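Local coordinates for protein folylpolyglutamate synthase (FolC) (Helicobacter pylori, PDB 6K8C) that probably catalyses ATP-dependent addition of glutamate to dihydropteroate, giving dihydrofolate, and of further glutamates to tetrahydrofolates, giving folylpolyglutamates, at residues 81-84 and 85-89; 384-387 and 388-392. All coordinates share one frame; numbering follows the deposited sequence.

Interaction 1 (81-84 and 85-89); sequences SPHV and FEFRE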
ATOM      1  N   SER A  81       1.369   3.937  -2.722  1.00 27.27           N
ATOM      2  CA  SER A  81       2.618   4.483  -2.208  1.00 27.87           C
ATOM      3  C   SER A  81       2.972   3.748  -0.925  1.00 33.38           C
ATOM      4  O   SER A  81       2.074   3.243  -0.244  1.00 30.52           O
ATOM      5  CB  SER A  81       2.500   5.993  -1.951  1.00 31.56           C
ATOM      6  OG  SER A  81       1.665   6.254  -0.841  1.00 39.81           O
ATOM      7  N   PRO A  82       4.272   3.628  -0.590  1.00 33.85           N
ATOM      8  CA  PRO A  82       5.379   4.049  -1.449  1.00 37.07           C
ATOM      9  C   PRO A  82       5.711   2.934  -2.425  1.00 37.20           C
ATOM     10  O   PRO A  82       4.801   2.262  -2.891  1.00 40.13           O
ATOM     11  CB  PRO A  82       6.517   4.293  -0.459  1.00 33.71           C
ATOM     12  CG  PRO A  82       6.278   3.265   0.608  1.00 32.12           C
ATOM     13  CD  PRO A  82       4.764   3.034   0.669  1.00 39.33           C
ATOM     14  N   HIS A  83       6.986   2.723  -2.725  1.00 32.15           N
ATOM     15  CA  HIS A  83       7.377   1.624  -3.590  1.00 24.51           C
ATOM     16  C   HIS A  83       8.446   0.792  -2.897  1.00 28.85           C
ATOM     17  O   HIS A  83       9.096   1.237  -1.949  1.00 36.02           O
ATOM     18  CB  HIS A  83       7.870   2.126  -4.956  1.00 28.96           C
ATOM     19  CG  HIS A  83       9.094   2.984  -4.889  1.00 28.44           C
ATOM     20  ND1 HIS A  83       9.039   4.361  -4.915  1.00 30.92           N
ATOM     21  CD2 HIS A  83      10.408   2.661  -4.829  1.00 34.91           C
ATOM     22  CE1 HIS A  83      10.266   4.850  -4.857  1.00 31.33           C
ATOM     23  NE2 HIS A  83      11.115   3.838  -4.806  1.00 34.58           N
ATOM     24  N   VAL A  84       8.604  -0.441  -3.369  1.00 28.66           N
ATOM     25  CA  VAL A  84       9.587  -1.357  -2.802  1.00 36.27           C
ATOM     26  C   VAL A  84      10.900  -1.240  -3.561  1.00 37.28           C
ATOM     27  O   VAL A  84      11.944  -0.932  -2.977  1.00 44.67           O
ATOM     28  CB  VAL A  84       9.081  -2.809  -2.830  1.00 40.31           C
ATOM     29  CG1 VAL A  84      10.138  -3.740  -2.251  1.00 42.37           C
ATOM     30  CG2 VAL A  84       7.768  -2.932  -2.072  1.00 31.98           C
ATOM     31  N   PHE A  85      10.854  -1.501  -4.865  1.00 28.28           N
ATOM     32  CA  PHE A  85      12.044  -1.542  -5.703  1.00 34.29           C
ATOM     33  C   PHE A  85      12.140  -0.362  -6.657  1.00 41.07           C
ATOM     34  O   PHE A  85      13.187   0.284  -6.722  1.00 38.09           O
ATOM     35  CB  PHE A  85      12.086  -2.852  -6.505  1.00 35.10           C
ATOM     36  CG  PHE A  85      11.905  -4.085  -5.661  1.00 38.35           C
ATOM     37  CD1 PHE A  85      12.919  -4.525  -4.825  1.00 42.53           C
ATOM     38  CD2 PHE A  85      10.722  -4.805  -5.708  1.00 37.62           C
ATOM     39  CE1 PHE A  85      12.757  -5.662  -4.049  1.00 44.87           C
ATOM     40  CE2 PHE A  85      10.554  -5.945  -4.933  1.00 36.03           C
ATOM     41  CZ  PHE A  85      11.576  -6.370  -4.102  1.00 40.27           C
ATOM     42  N   GLU A  86      11.077  -0.065  -7.408  1.00 32.61           N
ATOM     43  CA  GLU A  86      11.108   0.992  -8.411  1.00 38.57           C
ATOM     44  C   GLU A  86       9.939   1.940  -8.212  1.00 36.20           C
ATOM     45  O   GLU A  86       8.850   1.530  -7.799  1.00 26.09           O
ATOM     46  CB  GLU A  86      11.038   0.450  -9.849  1.00 35.79           C
ATOM     47  CG  GLU A  86      12.003  -0.662 -10.185  1.00 49.13           C
ATOM     48  CD  GLU A  86      11.555  -1.437 -11.408  1.00 53.16           C
ATOM     49  OE1 GLU A  86      11.122  -0.796 -12.390  1.00 53.30           O
ATOM     50  OE2 GLU A  86      11.627  -2.682 -11.388  1.00 68.07           O
ATOM     51  N   PHE A  87      10.176   3.210  -8.553  1.00 25.64           N
ATOM     52  CA  PHE A  87       9.142   4.241  -8.468  1.00 28.71           C
ATOM     53  C   PHE A  87       7.897   3.873  -9.270  1.00 29.28           C
ATOM     54  O   PHE A  87       6.773   4.182  -8.860  1.00 27.43           O
ATOM     55  CB  PHE A  87       9.711   5.581  -8.961  1.00 25.60           C
ATOM     56  CG  PHE A  87       8.720   6.720  -8.939  1.00 26.59           C
ATOM     57  CD1 PHE A  87       8.396   7.354  -7.750  1.00 24.55           C
ATOM     58  CD2 PHE A  87       8.128   7.166 -10.110  1.00 29.22           C
ATOM     59  CE1 PHE A  87       7.492   8.404  -7.722  1.00 28.72           C
ATOM     60  CE2 PHE A  87       7.220   8.221 -10.092  1.00 29.02           C
ATOM     61  CZ  PHE A  87       6.902   8.839  -8.894  1.00 32.27           C
ATOM     62  N   ARG A  88       8.070   3.225 -10.427  1.00 25.30           N
ATOM     63  CA  ARG A  88       6.909   3.000 -11.283  1.00 27.78           C
ATOM     64  C   ARG A  88       5.930   1.979 -10.712  1.00 25.38           C
ATOM     65  O   ARG A  88       4.830   1.846 -11.256  1.00 27.32           O
ATOM     66  CB  ARG A  88       7.343   2.576 -12.688  1.00 27.33           C
ATOM     67  CG  ARG A  88       7.958   1.197 -12.779  1.00 32.99           C
ATOM     68  CD  ARG A  88       8.659   1.032 -14.120  1.00 46.34           C
ATOM     69  NE  ARG A  88       9.072  -0.347 -14.354  1.00 45.74           N
ATOM     70  CZ  ARG A  88       8.544  -1.137 -15.281  1.00 45.04           C
ATOM     71  NH1 ARG A  88       8.984  -2.379 -15.419  1.00 55.28           N
ATOM     72  NH2 ARG A  88       7.578  -0.686 -16.071  1.00 39.81           N
ATOM     73  N   GLU A  89       6.296   1.261  -9.643  1.00 27.74           N
ATOM     74  CA  GLU A  89       5.338   0.404  -8.937  1.00 26.44           C
ATOM     75  C   GLU A  89       4.095   1.169  -8.507  1.00 32.79           C
ATOM     76  O   GLU A  89       3.023   0.576  -8.335  1.00 25.56           O
ATOM     77  CB  GLU A  89       5.976  -0.209  -7.693  1.00 29.82           C
ATOM     78  CG  GLU A  89       7.064  -1.216  -7.939  1.00 26.92           C
ATOM     79  CD  GLU A  89       7.857  -1.498  -6.683  1.00 34.41           C
ATOM     80  OE1 GLU A  89       7.296  -1.357  -5.563  1.00 32.54           O
ATOM     81  OE2 GLU A  89       9.040  -1.863  -6.813  1.00 30.40           O
TER
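The carboxylate of Glu89 reaches back across a tight loop and takes up the backbone N-H groups of Val84, Phe85 and Glu86, one side chain closing a turn. Glu89 OE1 accepts from Val84 N at 2.7 Å in a nearly straight bond (171°), on the syn side but tilted out of the carboxylate plane. Glu89 OE2 is gripped twice, by Phe85 N on its syn side at 2.7 Å and by Glu86 N from above the carboxylate plane at 2.8 Å. These three donors would be expected to stabilise the ionised form. The packing is also close where Val84 CG1 sits over the centre of the Phe85 ring, 3.4 Å from the centroid; chi1 of 179° turns this methyl anti to the backbone N, which brings it over the ring. The His83 imidazole lies with one face over the Glu86-Phe87 peptide, Phe87 CA being 3.7 Å from its centroid, while His83 ND1 is hydrogen-bonded to Arg90 NE. The looser, solvent side is carried by Glu86, whose OE1 forms a salt bridge with Arg88 NE at 2.9 Å. The loop joins strands 76-79 and 91-93, with Phe87 packed against helices 100-110 and 121-132 and Phe85 against strand 276-279.

Interaction 2 (384-387 and 388-392); sequences AFYK and RYQEK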
ATOM      1  N   ALA A 384      15.619  -0.696   2.011  1.00 42.90           N
ATOM      2  CA  ALA A 384      16.995  -0.499   2.458  1.00 38.98           C
ATOM      3  C   ALA A 384      17.834  -1.752   2.236  1.00 46.35           C
ATOM      4  O   ALA A 384      19.015  -1.657   1.880  1.00 42.97           O
ATOM      5  CB  ALA A 384      17.023  -0.083   3.929  1.00 37.36           C
ATOM      6  N   PHE A 385      17.251  -2.935   2.448  1.00 31.72           N
ATOM      7  CA  PHE A 385      17.955  -4.162   2.092  1.00 32.02           C
ATOM      8  C   PHE A 385      18.264  -4.198   0.604  1.00 32.07           C
ATOM      9  O   PHE A 385      19.365  -4.579   0.192  1.00 34.75           O
ATOM     10  CB  PHE A 385      17.133  -5.396   2.462  1.00 32.74           C
ATOM     11  CG  PHE A 385      17.691  -6.663   1.883  1.00 31.37           C
ATOM     12  CD1 PHE A 385      18.734  -7.319   2.512  1.00 29.13           C
ATOM     13  CD2 PHE A 385      17.211  -7.170   0.684  1.00 30.17           C
ATOM     14  CE1 PHE A 385      19.269  -8.474   1.978  1.00 33.29           C
ATOM     15  CE2 PHE A 385      17.745  -8.322   0.144  1.00 33.17           C
ATOM     16  CZ  PHE A 385      18.773  -8.976   0.790  1.00 38.08           C
ATOM     17  N   TYR A 386      17.277  -3.843  -0.221  1.00 30.85           N
ATOM     18  CA  TYR A 386      17.431  -3.961  -1.666  1.00 36.27           C
ATOM     19  C   TYR A 386      18.563  -3.081  -2.179  1.00 39.73           C
ATOM     20  O   TYR A 386      19.284  -3.463  -3.108  1.00 37.09           O
ATOM     21  CB  TYR A 386      16.119  -3.599  -2.359  1.00 37.46           C
ATOM     22  CG  TYR A 386      16.188  -3.699  -3.862  1.00 39.19           C
ATOM     23  CD1 TYR A 386      16.480  -4.908  -4.482  1.00 36.02           C
ATOM     24  CD2 TYR A 386      15.959  -2.588  -4.663  1.00 37.60           C
ATOM     25  CE1 TYR A 386      16.541  -5.008  -5.858  1.00 42.50           C
ATOM     26  CE2 TYR A 386      16.020  -2.678  -6.042  1.00 39.16           C
ATOM     27  CZ  TYR A 386      16.312  -3.890  -6.635  1.00 49.40           C
ATOM     28  OH  TYR A 386      16.375  -3.988  -8.007  1.00 49.32           O
ATOM     29  N   LYS A 387      18.732  -1.898  -1.588  1.00 41.03           N
ATOM     30  CA  LYS A 387      19.810  -1.009  -2.010  1.00 44.32           C
ATOM     31  C   LYS A 387      21.171  -1.602  -1.668  1.00 52.95           C
ATOM     32  O   LYS A 387      22.084  -1.608  -2.502  1.00 49.87           O
ATOM     33  CB  LYS A 387      19.638   0.366  -1.366  1.00 43.31           C
ATOM     34  CG  LYS A 387      18.674   1.276  -2.114  1.00 53.63           C
ATOM     35  CD  LYS A 387      17.709   1.957  -1.159  1.00 61.32           C
ATOM     36  CE  LYS A 387      17.501   3.417  -1.520  1.00 62.80           C
ATOM     37  NZ  LYS A 387      17.174   4.241  -0.320  1.00 68.73           N
ATOM     38  N   ARG A 388      21.323  -2.119  -0.445  1.00 40.84           N
ATOM     39  CA  ARG A 388      22.579  -2.750  -0.056  1.00 41.34           C
ATOM     40  C   ARG A 388      22.832  -4.011  -0.870  1.00 51.50           C
ATOM     41  O   ARG A 388      23.976  -4.297  -1.246  1.00 54.76           O
ATOM     42  CB  ARG A 388      22.562  -3.060   1.441  1.00 46.69           C
ATOM     43  CG  ARG A 388      22.331  -1.828   2.311  1.00 62.59           C
ATOM     44  CD  ARG A 388      22.327  -2.150   3.801  1.00 59.09           C
ATOM     45  NE  ARG A 388      23.443  -3.003   4.197  1.00 66.05           N
ATOM     46  CZ  ARG A 388      23.658  -3.420   5.441  1.00 51.53           C
ATOM     47  NH1 ARG A 388      24.700  -4.195   5.714  1.00 61.48           N
ATOM     48  NH2 ARG A 388      22.832  -3.057   6.414  1.00 57.17           N
ATOM     49  N   TYR A 389      21.772  -4.767  -1.161  1.00 43.79           N
ATOM     50  CA  TYR A 389      21.889  -5.951  -2.007  1.00 43.01           C
ATOM     51  C   TYR A 389      22.273  -5.572  -3.432  1.00 49.89           C
ATOM     52  O   TYR A 389      23.032  -6.294  -4.091  1.00 55.37           O
ATOM     53  CB  TYR A 389      20.565  -6.713  -1.984  1.00 41.56           C
ATOM     54  CG  TYR A 389      20.479  -7.911  -2.896  1.00 42.88           C
ATOM     55  CD1 TYR A 389      21.094  -9.109  -2.563  1.00 39.72           C
ATOM     56  CD2 TYR A 389      19.752  -7.854  -4.077  1.00 48.52           C
ATOM     57  CE1 TYR A 389      21.004 -10.213  -3.390  1.00 52.53           C
ATOM     58  CE2 TYR A 389      19.657  -8.952  -4.912  1.00 55.80           C
ATOM     59  CZ  TYR A 389      20.283 -10.128  -4.562  1.00 50.46           C
ATOM     60  OH  TYR A 389      20.192 -11.226  -5.387  1.00 68.98           O
ATOM     61  N   GLN A 390      21.761  -4.441  -3.918  1.00 51.13           N
ATOM     62  CA  GLN A 390      22.057  -3.996  -5.275  1.00 57.36           C
ATOM     63  C   GLN A 390      23.538  -3.685  -5.442  1.00 60.15           C
ATOM     64  O   GLN A 390      24.184  -4.164  -6.381  1.00 68.09           O
ATOM     65  CB  GLN A 390      21.216  -2.767  -5.605  1.00 60.80           C
ATOM     66  CG  GLN A 390      20.018  -3.034  -6.487  1.00 54.87           C
ATOM     67  CD  GLN A 390      19.400  -1.748  -6.988  1.00 60.42           C
ATOM     68  OE1 GLN A 390      19.252  -0.786  -6.234  1.00 64.22           O
ATOM     69  NE2 GLN A 390      19.041  -1.719  -8.267  1.00 54.95           N
ATOM     70  N   GLU A 391      24.095  -2.883  -4.532  1.00 68.78           N
ATOM     71  CA  GLU A 391      25.503  -2.511  -4.589  1.00 69.05           C
ATOM     72  C   GLU A 391      26.434  -3.692  -4.354  1.00 73.49           C
ATOM     73  O   GLU A 391      27.654  -3.515  -4.422  1.00 83.24           O
ATOM     74  CB  GLU A 391      25.777  -1.410  -3.563  1.00 71.90           C
ATOM     75  CG  GLU A 391      24.722  -0.308  -3.573  1.00 76.28           C
ATOM     76  CD  GLU A 391      25.194   0.982  -2.929  1.00 92.73           C
ATOM     77  OE1 GLU A 391      24.468   1.996  -3.031  1.00 86.48           O
ATOM     78  OE2 GLU A 391      26.283   0.985  -2.317  1.00 93.21           O
ATOM     79  N   LYS A 392      25.884  -4.875  -4.086  1.00 69.21           N
ATOM     80  CA  LYS A 392      26.638  -6.100  -3.831  1.00 76.11           C
ATOM     81  C   LYS A 392      27.490  -5.976  -2.571  1.00 86.08           C
ATOM     82  O   LYS A 392      27.022  -6.255  -1.466  1.00 75.55           O
ATOM     83  CB  LYS A 392      27.508  -6.464  -5.039  1.00 69.24           C
ATOM     84  CG  LYS A 392      26.735  -7.103  -6.185  1.00 79.44           C
ATOM     85  CD  LYS A 392      26.117  -8.430  -5.771  1.00 83.24           C
ATOM     86  CE  LYS A 392      27.192  -9.455  -5.431  1.00 93.56           C
ATOM     87  NZ  LYS A 392      26.657 -10.844  -5.340  1.00 85.04           N
TER
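Phe385 and Tyr389, one turn apart near the end of the alpha-helix 379-390, turn their rings almost parallel, the planes 17° apart, yet displaced along their planes, with little of one ring above the other. Contact is made instead by Tyr389 CB, which lies over one face of the Phe385 ring toward its rim, 3.9 Å from CE2. Four residues apart, the two share a flank of the helix; with CG anti to the backbone N in both, the rings leave it in similar directions and pack against strand 282-285; Tyr389 also reaches strand 276-279. A second i to i+4 pair follows a different plan. The side chain of Gln390, extended beyond CG, runs over one face of the Tyr386 ring, its amide stacked on the phenol with the planes 18° apart. Gln390 CG is 4.0 Å from the ring centroid, and CD comes within 3.6 Å of Tyr386 CE2. Beneath these pairs runs the helical ladder: Tyr389 N donates to Phe385 O at 2.8 Å, and Gln390 N donates to Tyr386 O. The Arg388 N to Ala384 O rung is weak, although Arg388 CG also lies near that oxygen. At the C-terminal end the last of these rungs is Glu391 N to Lys387 O, 3.1 Å long, and the same carbonyl oxygen has Glu391 CG beside it at 3.1 Å.

Read from the N terminus, the chain first leaves strand 76-79 and enters residues 81-89, where interaction 1 closes a short loop before strand 91-93 in the sheet of the Mur ligase middle domain. Interaction 2 comes almost three hundred residues later, within helix 379-390, which follows strand 373-376 of the second sheet. The two are in series and neither nests nor crosses; each spans only a few residues. In space, however, they meet between the two sheets, the loop after strand 76-79 touching the C-terminal helix 379-390: the rings of Phe85 and Tyr386 pack edge-to-face, with Phe85 CD1 3.5 Å from Tyr386 CG, and Val84 O accepts a hydrogen bond from Asn383 ND2 on the same helix.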